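Local atomic coordinates of lactaldehyde dehydrogenase (Methanocaldococcus jannaschii, PDB entry 3PQA), a protein that oxidises lactaldehyde to lactate with NAD(+), preferred over NADP, as a step in the biosynthesis of coenzyme F420. Residues B[93-96]-B[97-100]. Residues are numbered along the deposited sequence; the frame is centred on the assembly and turned at random.
Sequences VEVE and RSIG
Ser98 folds its hydroxyl back onto the helix it belongs to: OG donates a hydrogen bond of 2.7 Å to Val95 O, reaching that oxygen bent well off its C=O direction, at a C=O...OG angle of 126°. The torsion explains the reach, since OG stands between the backbone N and the carbonyl carbon (chi1 78°). Val95 O also takes the regular helical bond from Ile99 N, 3.2 Å away, and is therefore gripped twice. Serine suits this buried place, being small and having a hydroxyl that finds its acceptor in the preceding turn; an alanine here would probably leave Val95 O with Ile99 N as the one remaining donor of these two. One residue on, Ile99 sets CG1 beyond the same oxygen, 3.4 Å from Val95 O, while the Ile99 and Glu96 side chains cross at a slant, with Ile99 CD1 4.0 Å from Glu96 OE1. Arg97 bends back over the preceding turn: with CG turned beside the backbone N (chi1 -45°), CG passes 2.9 Å from Val93 O, which accepts the nearly straight bond from Arg97 N. Arginine's long chain then carries the guanidinium off the helix to Arg428 O, which NH1 bonds, about 10 Å from the side chain of Cys275, the probable catalytic cysteine. Both glutamates suit lysine neighbours, Glu96 OE1 bridging to Lys73 and buried Glu94 OE1 to Lys86, while Glu94 OE2 accepts hydrogen bonds from Leu144 N and Asn145 N. Helix 88-111 thus packs Val95 against helices 55-71 and 73-84, Ile99's branched hydrocarbon against helix 55-71, and Arg97 and Ser98 against the start of helix 145-156.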
loop_
_atom_site.group_PDB
_atom_site.type_symbol
_atom_site.label_atom_id
_atom_site.label_comp_id
_atom_site.label_asym_id
_atom_site.label_seq_id
_atom_site.Cartn_x
_atom_site.Cartn_y
_atom_site.Cartn_z
ATOM N N VAL B 93 -3.450 29.152 14.922
ATOM C CA VAL B 93 -3.298 27.710 14.775
ATOM C C VAL B 93 -4.173 27.152 13.643
ATOM O O VAL B 93 -3.662 26.421 12.786
ATOM C CB VAL B 93 -3.473 26.946 16.124
ATOM C CG1 VAL B 93 -3.453 25.428 15.901
ATOM C CG2 VAL B 93 -2.345 27.351 17.125
ATOM N N GLU B 94 -5.454 27.528 13.589
ATOM C CA GLU B 94 -6.297 27.077 12.467
ATOM C C GLU B 94 -5.717 27.507 11.103
ATOM O O GLU B 94 -5.663 26.710 10.157
ATOM C CB GLU B 94 -7.766 27.533 12.589
ATOM C CG GLU B 94 -8.623 26.971 11.436
ATOM C CD GLU B 94 -10.080 27.385 11.436
ATOM O OE1 GLU B 94 -10.591 27.907 12.452
ATOM O OE2 GLU B 94 -10.726 27.163 10.385
ATOM N N VAL B 95 -5.285 28.768 11.010
ATOM C CA VAL B 95 -4.717 29.271 9.752
ATOM C C VAL B 95 -3.482 28.457 9.344
ATOM O O VAL B 95 -3.355 28.066 8.176
ATOM C CB VAL B 95 -4.370 30.780 9.778
ATOM C CG1 VAL B 95 -3.797 31.189 8.428
ATOM C CG2 VAL B 95 -5.599 31.633 10.093
ATOM N N GLU B 96 -2.593 28.199 10.306
ATOM C CA GLU B 96 -1.394 27.390 10.061
ATOM C C GLU B 96 -1.753 25.970 9.568
ATOM O O GLU B 96 -1.134 25.459 8.615
ATOM C CB GLU B 96 -0.508 27.352 11.312
ATOM C CG GLU B 96 0.906 26.828 11.077
ATOM C CD GLU B 96 1.771 27.760 10.226
ATOM O OE1 GLU B 96 1.562 28.996 10.256
ATOM O OE2 GLU B 96 2.690 27.253 9.539
ATOM N N ARG B 97 -2.769 25.351 10.173
ATOM C CA ARG B 97 -3.238 24.038 9.714
ATOM C C ARG B 97 -3.715 24.076 8.259
ATOM O O ARG B 97 -3.431 23.160 7.477
ATOM C CB ARG B 97 -4.386 23.520 10.575
ATOM C CG ARG B 97 -4.177 23.662 12.042
ATOM C CD ARG B 97 -3.621 22.440 12.637
ATOM N NE ARG B 97 -4.677 21.486 12.962
ATOM C CZ ARG B 97 -4.507 20.451 13.781
ATOM N NH1 ARG B 97 -5.507 19.616 14.010
ATOM N NH2 ARG B 97 -3.334 20.256 14.379
ATOM N N SER B 98 -4.480 25.118 7.913
ATOM C CA SER B 98 -5.026 25.241 6.560
ATOM C C SER B 98 -3.934 25.322 5.499
ATOM O O SER B 98 -4.099 24.763 4.414
ATOM C CB SER B 98 -6.023 26.413 6.464
ATOM O OG SER B 98 -5.362 27.662 6.382
ATOM N N ILE B 99 -2.823 25.990 5.829
ATOM C CA ILE B 99 -1.660 26.058 4.922
ATOM C C ILE B 99 -1.167 24.633 4.684
ATOM O O ILE B 99 -0.951 24.222 3.529
ATOM C CB ILE B 99 -0.517 26.927 5.504
ATOM C CG1 ILE B 99 -1.001 28.372 5.689
ATOM C CG2 ILE B 99 0.688 26.912 4.592
ATOM C CD1 ILE B 99 -0.146 29.190 6.659
ATOM N N GLY B 100 -1.019 23.888 5.778
ATOM C CA GLY B 100 -0.583 22.491 5.712
ATOM C C GLY B 100 -1.497 21.592 4.883
ATOM O O GLY B 100 -1.026 20.733 4.133
#